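Local coordinates for IroE protein (Escherichia coli, PDB 2GZS), which catalyses the hydrolysis of the enterobactin trilactone and its glucosylated forms, preferring the iron-free siderophores and usually cutting once to give linear trimers, at residues Thr70-Val75 and Gln257-Ile262; Thr31-Thr36 and Ser41-Leu46; Met48-Ala53 and Pro249-Ser254; Ile128-Glu133 and Ser162-Ser167. All coordinates share one frame; numbering follows the deposited sequence.

Interaction 1: Thr70-Val75 and Gln257-Ile262; sequences TPPVIV and QALLDI
L259 pushes one methyl, CD2, between P72 and I74, and this methyl is the centre of the tight part of the contact, with I262 CG2 beside it. It lies 3.9 Å from CG of the P72 ring and 3.8 Å from CG1 of I74; both neighbours cross the leucine at about a right angle. I74 has CG1 beside its backbone N (chi1 -52°) and CD1 extended beyond, which carries the branch toward the helix: CD1 comes within 3.9 Å of L259 CD2 and 4.2 Å of L259 CD1. One turn further along the helix, I262 meets the same proline ring. Its CG2, set between backbone N and carbonyl carbon, rests 3.9 Å from P72 CB and 4.0 Å from P72 CG, so that the P72 ring is packed against both L259 and I262. No hydrogen bond joins the two segments; the grip is wholly apolar and all four touching residues are buried. The other side of the helix is looser and partly exposed: L260 starts out away from the strand and packs on Q65 and L66, Q257 NE2 pairs with E265, and D261 OD2 with the hydroxyl of Y169. T70, also partly exposed, binds S263 through its backbone. Here the last turns of helix 247-262 pack over the start of strand 73-79, a helix-on-sheet layer typical of the alpha/beta-hydrolase fold.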
loop_
_atom_site.group_PDB
_atom_site.type_symbol
_atom_site.label_atom_id
_atom_site.label_comp_id
_atom_site.label_asym_id
_atom_site.label_seq_id
_atom_site.Cartn_x
_atom_site.Cartn_y
_atom_site.Cartn_z
ATOM N N THR A 70 5.797 18.136 -0.895
ATOM C CA THR A 70 6.063 17.707 0.471
ATOM C C THR A 70 6.552 16.258 0.487
ATOM O O THR A 70 5.699 15.370 0.542
ATOM C CB THR A 70 4.775 17.834 1.297
ATOM O OG1 THR A 70 4.343 19.215 1.221
ATOM C CG2 THR A 70 5.006 17.573 2.775
ATOM N N PRO A 71 7.819 15.950 0.386
ATOM C CA PRO A 71 8.274 14.555 0.221
ATOM C C PRO A 71 7.858 13.763 1.437
ATOM O O PRO A 71 7.949 14.149 2.604
ATOM C CB PRO A 71 9.799 14.627 0.025
ATOM C CG PRO A 71 10.168 15.922 0.684
ATOM C CD PRO A 71 9.005 16.865 0.389
ATOM N N PRO A 72 7.340 12.543 1.160
ATOM C CA PRO A 72 6.931 11.690 2.278
ATOM C C PRO A 72 8.039 10.809 2.824
ATOM O O PRO A 72 8.965 10.468 2.082
ATOM C CB PRO A 72 5.847 10.781 1.585
ATOM C CG PRO A 72 6.421 10.630 0.204
ATOM C CD PRO A 72 7.008 11.964 -0.166
ATOM N N VAL A 73 7.848 10.380 4.074
ATOM C CA VAL A 73 8.550 9.174 4.514
ATOM C C VAL A 73 8.005 7.934 3.758
ATOM O O VAL A 73 6.770 7.861 3.599
ATOM C CB VAL A 73 8.435 8.988 6.021
ATOM C CG1 VAL A 73 9.012 7.710 6.585
ATOM C CG2 VAL A 73 9.169 10.195 6.719
ATOM N N ILE A 74 8.921 7.097 3.325
ATOM C CA ILE A 74 8.496 5.910 2.545
ATOM C C ILE A 74 8.879 4.701 3.374
ATOM O O ILE A 74 10.048 4.526 3.774
ATOM C CB ILE A 74 9.238 5.882 1.218
ATOM C CG1 ILE A 74 9.108 7.218 0.451
ATOM C CG2 ILE A 74 8.767 4.688 0.428
ATOM C CD1 ILE A 74 9.791 7.153 -0.904
ATOM N N VAL A 75 7.933 3.813 3.661
ATOM C CA VAL A 75 8.227 2.594 4.407
ATOM C C VAL A 75 7.962 1.437 3.458
ATOM O O VAL A 75 6.782 1.182 3.172
ATOM C CB VAL A 75 7.409 2.433 5.703
ATOM C CG1 VAL A 75 7.768 1.146 6.407
ATOM C CG2 VAL A 75 7.624 3.654 6.602
ATOM N N GLN A 257 2.702 7.066 -8.613
ATOM C CA GLN A 257 1.643 8.045 -8.549
ATOM C C GLN A 257 1.085 8.170 -7.125
ATOM O O GLN A 257 0.714 9.252 -6.712
ATOM C CB GLN A 257 0.537 7.772 -9.604
ATOM C CG GLN A 257 -0.541 8.866 -9.586
ATOM C CD GLN A 257 0.013 10.206 -10.080
ATOM O OE1 GLN A 257 0.394 10.310 -11.247
ATOM N NE2 GLN A 257 0.100 11.221 -9.233
ATOM N N ALA A 258 1.078 7.040 -6.385
ATOM C CA ALA A 258 0.662 7.157 -4.977
ATOM C C ALA A 258 1.648 8.031 -4.180
ATOM O O ALA A 258 1.162 8.851 -3.419
ATOM C CB ALA A 258 0.528 5.742 -4.394
ATOM N N LEU A 259 2.919 7.768 -4.407
ATOM C CA LEU A 259 3.868 8.676 -3.685
ATOM C C LEU A 259 3.656 10.125 -4.089
ATOM O O LEU A 259 3.662 11.051 -3.290
ATOM C CB LEU A 259 5.275 8.185 -3.985
ATOM C CG LEU A 259 5.724 6.944 -3.250
ATOM C CD1 LEU A 259 6.973 6.301 -3.844
ATOM C CD2 LEU A 259 5.990 7.302 -1.752
ATOM N N LEU A 260 3.512 10.352 -5.392
ATOM C CA LEU A 260 3.354 11.752 -5.852
ATOM C C LEU A 260 2.109 12.381 -5.281
ATOM O O LEU A 260 2.043 13.558 -4.869
ATOM C CB LEU A 260 3.356 11.782 -7.387
ATOM C CG LEU A 260 4.714 11.492 -8.012
ATOM C CD1 LEU A 260 4.543 11.089 -9.471
ATOM C CD2 LEU A 260 5.653 12.702 -7.952
ATOM N N ASP A 261 1.009 11.589 -5.229
ATOM C CA ASP A 261 -0.224 12.109 -4.672
ATOM C C ASP A 261 -0.076 12.471 -3.185
ATOM O O ASP A 261 -0.540 13.547 -2.784
ATOM C CB ASP A 261 -1.327 11.052 -4.926
ATOM C CG ASP A 261 -2.709 11.564 -4.592
ATOM O OD1 ASP A 261 -3.236 12.594 -5.083
ATOM O OD2 ASP A 261 -3.375 10.977 -3.732
ATOM N N ILE A 262 0.552 11.556 -2.401
ATOM C CA ILE A 262 0.618 11.851 -0.956
ATOM C C ILE A 262 1.630 13.009 -0.715
ATOM O O ILE A 262 1.457 13.638 0.341
ATOM C CB ILE A 262 0.928 10.575 -0.154
ATOM C CG1 ILE A 262 0.295 10.644 1.258
ATOM C CG2 ILE A 262 2.413 10.248 -0.117
ATOM C CD1 ILE A 262 0.584 9.343 1.988
#

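Interaction 2: Thr31-Thr36 and Ser41-Leu46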
loop_
_atom_site.group_PDB
_atom_site.type_symbol
_atom_site.label_atom_id
_atom_site.label_comp_id
_atom_site.label_asym_id
_atom_site.label_seq_id
_atom_site.Cartn_x
_atom_site.Cartn_y
_atom_site.Cartn_z
ATOM N N THR A 31 13.059 2.197 5.634
ATOM C CA THR A 31 12.476 3.501 5.888
ATOM C C THR A 31 13.298 4.575 5.174
ATOM O O THR A 31 14.514 4.671 5.438
ATOM C CB THR A 31 12.366 3.798 7.389
ATOM O OG1 THR A 31 11.572 2.762 8.004
ATOM C CG2 THR A 31 11.588 5.079 7.647
ATOM N N ALA A 32 12.718 5.329 4.266
ATOM C CA ALA A 32 13.348 6.389 3.515
ATOM C C ALA A 32 12.817 7.700 4.061
ATOM O O ALA A 32 11.637 7.989 3.975
ATOM C CB ALA A 32 13.096 6.273 1.997
ATOM N N VAL A 33 13.720 8.533 4.649
ATOM C CA VAL A 33 13.326 9.795 5.270
ATOM C C VAL A 33 13.856 10.944 4.401
ATOM O O VAL A 33 15.051 10.874 4.046
ATOM C CB VAL A 33 13.911 9.937 6.684
ATOM C CG1 VAL A 33 13.547 11.265 7.288
ATOM C CG2 VAL A 33 13.428 8.812 7.632
ATOM N N PRO A 34 13.059 11.923 4.063
ATOM C CA PRO A 34 13.557 13.039 3.236
ATOM C C PRO A 34 14.710 13.775 3.946
ATOM O O PRO A 34 14.734 13.866 5.164
ATOM C CB PRO A 34 12.357 13.941 3.113
ATOM C CG PRO A 34 11.153 13.026 3.330
ATOM C CD PRO A 34 11.621 12.086 4.412
ATOM N N ASN A 35 15.640 14.245 3.125
ATOM C CA ASN A 35 16.714 15.086 3.680
ATOM C C ASN A 35 16.309 16.524 3.714
ATOM O O ASN A 35 17.064 17.325 4.269
ATOM C CB ASN A 35 17.965 14.909 2.813
ATOM C CG ASN A 35 18.658 13.613 3.091
ATOM O OD1 ASN A 35 18.244 12.854 3.995
ATOM N ND2 ASN A 35 19.748 13.299 2.403
ATOM N N THR A 36 15.206 16.882 3.092
ATOM C CA THR A 36 14.675 18.251 3.257
ATOM C C THR A 36 13.808 18.235 4.503
ATOM O O THR A 36 13.208 17.239 4.955
ATOM C CB THR A 36 14.033 18.664 1.945
ATOM O OG1 THR A 36 13.016 17.765 1.506
ATOM C CG2 THR A 36 15.087 18.496 0.829
ATOM N N SER A 41 3.823 20.341 10.655
ATOM C CA SER A 41 2.878 19.298 11.084
ATOM C C SER A 41 3.417 17.881 10.784
ATOM O O SER A 41 2.769 16.913 11.180
ATOM C CB SER A 41 1.516 19.559 10.417
ATOM O OG SER A 41 1.775 19.990 9.065
ATOM N N GLY A 42 4.568 17.785 10.136
ATOM C CA GLY A 42 5.199 16.457 9.991
ATOM C C GLY A 42 5.168 15.975 8.538
ATOM O O GLY A 42 4.470 16.500 7.690
ATOM N N TYR A 43 6.007 14.941 8.314
ATOM C CA TYR A 43 6.015 14.324 6.996
ATOM C C TYR A 43 4.754 13.455 6.766
ATOM O O TYR A 43 4.364 12.812 7.732
ATOM C CB TYR A 43 7.214 13.433 6.843
ATOM C CG TYR A 43 8.633 14.008 6.886
ATOM C CD1 TYR A 43 9.071 14.819 5.859
ATOM C CD2 TYR A 43 9.409 13.603 7.974
ATOM C CE1 TYR A 43 10.389 15.323 5.924
ATOM C CE2 TYR A 43 10.723 14.086 8.034
ATOM C CZ TYR A 43 11.115 14.907 7.020
ATOM O OH TYR A 43 12.440 15.341 7.149
ATOM N N PRO A 44 4.225 13.514 5.555
ATOM C CA PRO A 44 3.264 12.427 5.188
ATOM C C PRO A 44 4.062 11.143 5.183
ATOM O O PRO A 44 5.283 11.155 5.063
ATOM C CB PRO A 44 2.879 12.768 3.775
ATOM C CG PRO A 44 3.325 14.164 3.500
ATOM C CD PRO A 44 4.456 14.393 4.442
ATOM N N ILE A 45 3.354 9.969 5.248
ATOM C CA ILE A 45 4.137 8.745 5.243
ATOM C C ILE A 45 3.358 7.673 4.464
ATOM O O ILE A 45 2.137 7.610 4.680
ATOM C CB ILE A 45 4.466 8.252 6.681
ATOM C CG1 ILE A 45 5.382 7.024 6.705
ATOM C CG2 ILE A 45 3.185 8.049 7.527
ATOM C CD1 ILE A 45 5.907 6.671 8.125
ATOM N N LEU A 46 4.063 6.934 3.599
ATOM C CA LEU A 46 3.336 5.946 2.790
ATOM C C LEU A 46 3.995 4.586 3.049
ATOM O O LEU A 46 5.193 4.444 2.814
ATOM C CB LEU A 46 3.413 6.364 1.331
ATOM C CG LEU A 46 2.567 5.442 0.398
ATOM C CD1 LEU A 46 1.095 5.366 0.726
ATOM C CD2 LEU A 46 2.778 5.899 -1.042
#
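Y43 lays its phenol ring against P34 and reaches past it to the backbone of T36. With CG beside the backbone N and anti to the carbonyl carbon (chi1 -64°), the ring is carried across toward strand 26-34. P34 covers one face: its CD stands 3.9 Å from the ring centroid, 15° off the normal, a CH-pi contact, while CG of the same proline closes to 3.5 Å from Y43 CE1. V33 keeps CG1 anti to its backbone N (chi1 178°), bringing that methyl 4.1 Å from Y43 CE2; the two side chains cross at about a right angle. At the ring's edge and in its plane lies T36 O, 3.0 Å from Y43 OH and probably hydrogen-bonded to it, although P34 O, at 3.4 Å, may compete for the same proton. V73, on the strand between the two in the sheet, also touches the ring. A leucine in place of Y43 would probably leave T36 O without its phenolic partner and the P34 ring without an aromatic face to lie on. The chemistry implies a mixed grip: apolar ring on V33 and P34, its hydroxyl probably giving its proton to the main-chain oxygen of T36.

Interaction 3: Met48-Ala53 and Pro249-Ser254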
loop_
_atom_site.group_PDB
_atom_site.type_symbol
_atom_site.label_atom_id
_atom_site.label_comp_id
_atom_site.label_asym_id
_atom_site.label_seq_id
_atom_site.Cartn_x
_atom_site.Cartn_y
_atom_site.Cartn_z
HETATM N N MSE A 48 4.262 0.720 1.993
HETATM C CA MSE A 48 4.148 0.110 0.675
HETATM C C MSE A 48 4.484 -1.372 0.740
HETATM O O MSE A 48 5.533 -1.779 1.213
HETATM C CB MSE A 48 5.164 0.814 -0.274
HETATM C CG MSE A 48 4.803 2.342 -0.279
HETATM SE SE MSE A 48 5.775 3.320 -1.663
HETATM C CE MSE A 48 7.133 2.224 -0.906
ATOM N N LEU A 49 3.504 -2.177 0.247
ATOM C CA LEU A 49 3.791 -3.614 0.225
ATOM C C LEU A 49 4.738 -4.005 -0.927
ATOM O O LEU A 49 5.130 -3.184 -1.758
ATOM C CB LEU A 49 2.466 -4.361 0.069
ATOM C CG LEU A 49 1.399 -4.065 1.140
ATOM C CD1 LEU A 49 0.281 -5.138 1.055
ATOM C CD2 LEU A 49 1.806 -3.811 2.534
ATOM N N ASP A 50 5.122 -5.273 -0.983
ATOM C CA ASP A 50 6.131 -5.724 -1.934
ATOM C C ASP A 50 7.368 -4.852 -1.898
ATOM O O ASP A 50 7.860 -4.394 -2.929
ATOM C CB ASP A 50 5.523 -5.817 -3.355
ATOM C CG ASP A 50 4.460 -6.918 -3.422
ATOM O OD1 ASP A 50 4.727 -8.019 -2.852
ATOM O OD2 ASP A 50 3.441 -6.610 -4.077
ATOM N N GLY A 51 7.850 -4.608 -0.681
ATOM C CA GLY A 51 8.856 -3.547 -0.504
ATOM C C GLY A 51 10.115 -3.854 -1.219
ATOM O O GLY A 51 10.819 -2.875 -1.568
ATOM N N ASN A 52 10.551 -5.085 -1.432
ATOM C CA ASN A 52 11.806 -5.337 -2.133
ATOM C C ASN A 52 11.696 -4.781 -3.564
ATOM O O ASN A 52 12.635 -4.146 -4.059
ATOM C CB ASN A 52 12.153 -6.813 -2.248
ATOM C CG ASN A 52 12.220 -7.523 -0.927
ATOM O OD1 ASN A 52 13.266 -7.830 -0.353
ATOM N ND2 ASN A 52 11.058 -7.759 -0.380
ATOM N N ALA A 53 10.555 -4.964 -4.188
ATOM C CA ALA A 53 10.379 -4.565 -5.607
ATOM C C ALA A 53 10.269 -3.067 -5.704
ATOM O O ALA A 53 10.795 -2.424 -6.612
ATOM C CB ALA A 53 9.113 -5.238 -6.175
ATOM N N PRO A 249 4.747 -2.075 -15.896
ATOM C CA PRO A 249 4.473 -0.640 -15.953
ATOM C C PRO A 249 3.387 -0.283 -15.001
ATOM O O PRO A 249 3.403 0.806 -14.424
ATOM C CB PRO A 249 4.050 -0.439 -17.434
ATOM C CG PRO A 249 4.828 -1.500 -18.136
ATOM C CD PRO A 249 4.755 -2.718 -17.214
HETATM N N MSE A 250 2.310 -1.040 -14.743
HETATM C CA MSE A 250 1.318 -0.670 -13.772
HETATM C C MSE A 250 1.816 -0.707 -12.320
HETATM O O MSE A 250 1.375 0.163 -11.570
HETATM C CB MSE A 250 0.166 -1.716 -13.908
HETATM C CG MSE A 250 -0.920 -1.410 -12.889
HETATM SE SE MSE A 250 -1.818 0.296 -13.256
HETATM C CE MSE A 250 -2.817 0.175 -11.682
ATOM N N PHE A 251 2.630 -1.684 -11.988
ATOM C CA PHE A 251 3.244 -1.706 -10.642
ATOM C C PHE A 251 3.953 -0.360 -10.421
ATOM O O PHE A 251 3.777 0.264 -9.385
ATOM C CB PHE A 251 4.186 -2.907 -10.498
ATOM C CG PHE A 251 4.786 -3.073 -9.097
ATOM C CD1 PHE A 251 4.193 -4.006 -8.259
ATOM C CD2 PHE A 251 5.895 -2.337 -8.686
ATOM C CE1 PHE A 251 4.725 -4.148 -6.968
ATOM C CE2 PHE A 251 6.389 -2.487 -7.421
ATOM C CZ PHE A 251 5.851 -3.422 -6.541
ATOM N N ASN A 252 4.741 -0.009 -11.435
ATOM C CA ASN A 252 5.517 1.240 -11.357
ATOM C C ASN A 252 4.619 2.441 -11.271
ATOM O O ASN A 252 4.746 3.332 -10.434
ATOM C CB ASN A 252 6.337 1.419 -12.652
ATOM C CG ASN A 252 7.583 0.570 -12.676
ATOM O OD1 ASN A 252 7.901 -0.015 -11.637
ATOM N ND2 ASN A 252 8.231 0.518 -13.831
ATOM N N ALA A 253 3.659 2.571 -12.206
ATOM C CA ALA A 253 2.795 3.728 -12.256
ATOM C C ALA A 253 2.033 3.959 -10.976
ATOM O O ALA A 253 1.862 5.083 -10.475
ATOM C CB ALA A 253 1.776 3.586 -13.411
ATOM N N SER A 254 1.476 2.867 -10.447
ATOM C CA SER A 254 0.594 3.026 -9.282
ATOM C C SER A 254 1.457 3.364 -8.027
ATOM O O SER A 254 0.977 4.244 -7.315
ATOM C CB SER A 254 -0.258 1.754 -9.136
ATOM O OG SER A 254 0.507 0.638 -8.746
#
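F251 has the most surface buried here, and it brings the far end of its ring against A53 and D50. Its CG is anti to the backbone N (chi1 -175°), which sends the ring out from helix 247-262 toward the first turn of helix 51-57. CZ does most of the touching: A53 CB lies 3.8 Å from it, and D50 CB, approaching at the ring's edge and in its plane, lies 4.0 Å from it. A53 gives a single methyl, whose second contact is with CE2 of the same ring at 4.1 Å. D50 crosses the phenylalanine obliquely, its carboxylate turned 38° from the ring plane, with OD2 4.0 Å from F251 CE1. The aspartate thus shows the ring mainly its methylene, while its OD1 forms a salt bridge with NE of R90. W146 and H148 meet the F251 ring edge-to-face, and V54 and R57 touch it too. An alanine in place of F251 would probably open a gap between the two helices and leave W146 and H148 without their aromatic neighbour. The contact lies in the second shell of an alpha/beta-hydrolase active site: helix 247-262 starts at the catalytic H247, and D50 holds R90, a residue of the pocket that binds the diisopropyl phosphonate.

Interaction 4: Ile128-Glu133 and Ser162-Ser167; sequences IAPKVE and SSYFRS
Y164 reaches across to the C-terminal part of helix 117-132, meeting A129 with the outer part of its ring and its hydroxyl, and E133 with the hydroxyl. The backbone behind it is fixed by an ST turn, Y164 N giving its hydrogen to S162 OG at 2.9 Å. From CB, which heads toward the helix, the chain runs to CG anti to the backbone N (chi1 -167°), and the ring extends outward from there. CD2 stands over the centre of the neighbouring F165 ring, 3.9 Å above its plane. Next, CE2 comes 3.5 Å from A129 CB, and CZ follows at 3.6 Å from the same methyl. The hydroxyl ends the path in a tight spot: OH is only 3.1 Å from A129 CB, with E133 OE2 at 3.4 Å from it. That carboxylate arrives from the opposite direction on an extended chain, its plane 34° from the ring. Its stronger partners lie outside, OE2 bonding to the hydroxyl of Y47 and OE1 forming a salt bridge with R143. The same arginine makes a cation-pi contact with the Y164 ring and binds Y164 O. The tyrosine thus joins the loop between helix 150-161 and strand 167-171 to helix 117-132, and sits beside R143 of strand 143-148, while Y47 of strand 43-48 touches A129.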
loop_
_atom_site.group_PDB
_atom_site.type_symbol
_atom_site.label_atom_id
_atom_site.label_comp_id
_atom_site.label_asym_id
_atom_site.label_seq_id
_atom_site.Cartn_x
_atom_site.Cartn_y
_atom_site.Cartn_z
ATOM N N ILE A 128 5.400 -2.970 13.323
ATOM C CA ILE A 128 6.286 -2.275 12.382
ATOM C C ILE A 128 6.059 -0.780 12.406
ATOM O O ILE A 128 7.050 -0.002 12.548
ATOM C CB ILE A 128 6.012 -2.819 10.960
ATOM C CG1 ILE A 128 6.285 -4.310 10.895
ATOM C CG2 ILE A 128 6.822 -1.984 9.946
ATOM C CD1 ILE A 128 6.141 -4.850 9.461
ATOM N N ALA A 129 4.872 -0.277 12.238
ATOM C CA ALA A 129 4.646 1.182 12.119
ATOM C C ALA A 129 5.128 1.889 13.393
ATOM O O ALA A 129 5.842 2.901 13.262
ATOM C CB ALA A 129 3.183 1.453 11.760
ATOM N N PRO A 130 4.779 1.458 14.601
ATOM C CA PRO A 130 5.216 2.194 15.800
ATOM C C PRO A 130 6.726 2.249 15.913
ATOM O O PRO A 130 7.246 3.218 16.505
ATOM C CB PRO A 130 4.632 1.409 16.979
ATOM C CG PRO A 130 3.422 0.736 16.382
ATOM C CD PRO A 130 3.880 0.354 14.989
ATOM N N LYS A 131 7.398 1.235 15.428
ATOM C CA LYS A 131 8.847 1.235 15.512
ATOM C C LYS A 131 9.399 2.196 14.474
ATOM O O LYS A 131 10.258 3.029 14.823
ATOM C CB LYS A 131 9.346 -0.205 15.316
ATOM C CG LYS A 131 10.858 -0.358 15.207
ATOM C CD LYS A 131 11.505 0.452 16.308
ATOM C CE LYS A 131 11.463 -0.171 17.684
ATOM N NZ LYS A 131 12.009 0.718 18.757
ATOM N N VAL A 132 8.982 2.105 13.199
ATOM C CA VAL A 132 9.693 2.923 12.210
ATOM C C VAL A 132 9.291 4.406 12.352
ATOM O O VAL A 132 10.110 5.240 11.885
ATOM C CB VAL A 132 9.471 2.396 10.777
ATOM C CG1 VAL A 132 9.870 0.923 10.648
ATOM C CG2 VAL A 132 8.025 2.604 10.389
ATOM N N GLU A 133 8.177 4.774 12.966
ATOM C CA GLU A 133 7.823 6.169 13.162
ATOM C C GLU A 133 8.495 6.804 14.389
ATOM O O GLU A 133 8.417 8.043 14.525
ATOM C CB GLU A 133 6.280 6.258 13.316
ATOM C CG GLU A 133 5.644 6.028 11.930
ATOM C CD GLU A 133 4.156 6.295 11.931
ATOM O OE1 GLU A 133 3.536 6.996 12.788
ATOM O OE2 GLU A 133 3.440 5.760 11.009
ATOM N N SER A 162 -9.323 -1.048 9.301
ATOM C CA SER A 162 -8.245 -0.347 10.031
ATOM C C SER A 162 -8.734 1.014 10.504
ATOM O O SER A 162 -9.530 1.633 9.805
ATOM C CB SER A 162 -7.039 -0.143 9.085
ATOM O OG SER A 162 -5.989 0.569 9.786
ATOM N N SER A 163 -8.220 1.490 11.635
ATOM C CA SER A 163 -8.343 2.922 11.948
ATOM C C SER A 163 -6.984 3.597 11.887
ATOM O O SER A 163 -6.798 4.768 12.308
ATOM C CB SER A 163 -8.957 3.163 13.337
ATOM O OG SER A 163 -8.187 2.392 14.262
ATOM N N TYR A 164 -5.964 2.934 11.397
ATOM C CA TYR A 164 -4.598 3.440 11.525
ATOM C C TYR A 164 -4.190 4.313 10.356
ATOM O O TYR A 164 -3.431 5.263 10.460
ATOM C CB TYR A 164 -3.609 2.254 11.632
ATOM C CG TYR A 164 -2.219 2.652 12.068
ATOM C CD1 TYR A 164 -1.949 2.912 13.424
ATOM C CD2 TYR A 164 -1.198 2.760 11.139
ATOM C CE1 TYR A 164 -0.660 3.273 13.831
ATOM C CE2 TYR A 164 0.066 3.109 11.581
ATOM C CZ TYR A 164 0.349 3.369 12.904
ATOM O OH TYR A 164 1.669 3.733 13.154
ATOM N N PHE A 165 -4.633 3.947 9.138
ATOM C CA PHE A 165 -4.281 4.708 7.972
ATOM C C PHE A 165 -5.374 5.673 7.552
ATOM O O PHE A 165 -6.552 5.417 7.786
ATOM C CB PHE A 165 -3.978 3.773 6.754
ATOM C CG PHE A 165 -2.856 2.819 7.037
ATOM C CD1 PHE A 165 -1.505 3.165 6.871
ATOM C CD2 PHE A 165 -3.154 1.545 7.498
ATOM C CE1 PHE A 165 -0.551 2.235 7.213
ATOM C CE2 PHE A 165 -2.166 0.656 7.838
ATOM C CZ PHE A 165 -0.828 0.975 7.651
ATOM N N ARG A 166 -5.019 6.783 6.890
ATOM C CA ARG A 166 -6.012 7.703 6.383
ATOM C C ARG A 166 -6.190 7.601 4.874
ATOM O O ARG A 166 -7.259 7.962 4.365
ATOM C CB ARG A 166 -5.585 9.136 6.774
ATOM C CG ARG A 166 -5.723 9.297 8.303
ATOM C CD ARG A 166 -7.194 9.401 8.692
ATOM N NE ARG A 166 -7.736 10.729 8.420
ATOM C CZ ARG A 166 -7.946 11.683 9.324
ATOM N NH1 ARG A 166 -7.655 11.476 10.597
ATOM N NH2 ARG A 166 -8.442 12.849 8.951
ATOM N N SER A 167 -5.164 7.172 4.160
ATOM C CA SER A 167 -5.264 7.067 2.715
ATOM C C SER A 167 -4.915 5.636 2.270
ATOM O O SER A 167 -3.953 5.053 2.744
ATOM C CB SER A 167 -4.311 8.069 2.010
ATOM O OG SER A 167 -4.931 9.365 2.186
#

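Interactions 1 and 2, with centres 8 Å apart, meet in the sheet: strand 73-79 lies between strands 26-34 and 43-48, with I74 O 2.8 Å from A32 N and V73 N 2.9 Å from P44 O. Interactions 1 and 3 share helix 247-262 and lie 13 Å apart between centres; SE of selenomethionine M48 packs 3.9 Å from L259 CD1. Interaction 4 lies across the sheet from that helix, yet V132 CG2 touches V75 CG2 of interaction 1 at 4.0 Å. Interaction 3 alone borders the catalytic site: the D50 side chain is about 6 Å from the S149 side chain and from the bound phosphonate, and the F251 side chain about 6 Å from that of H247.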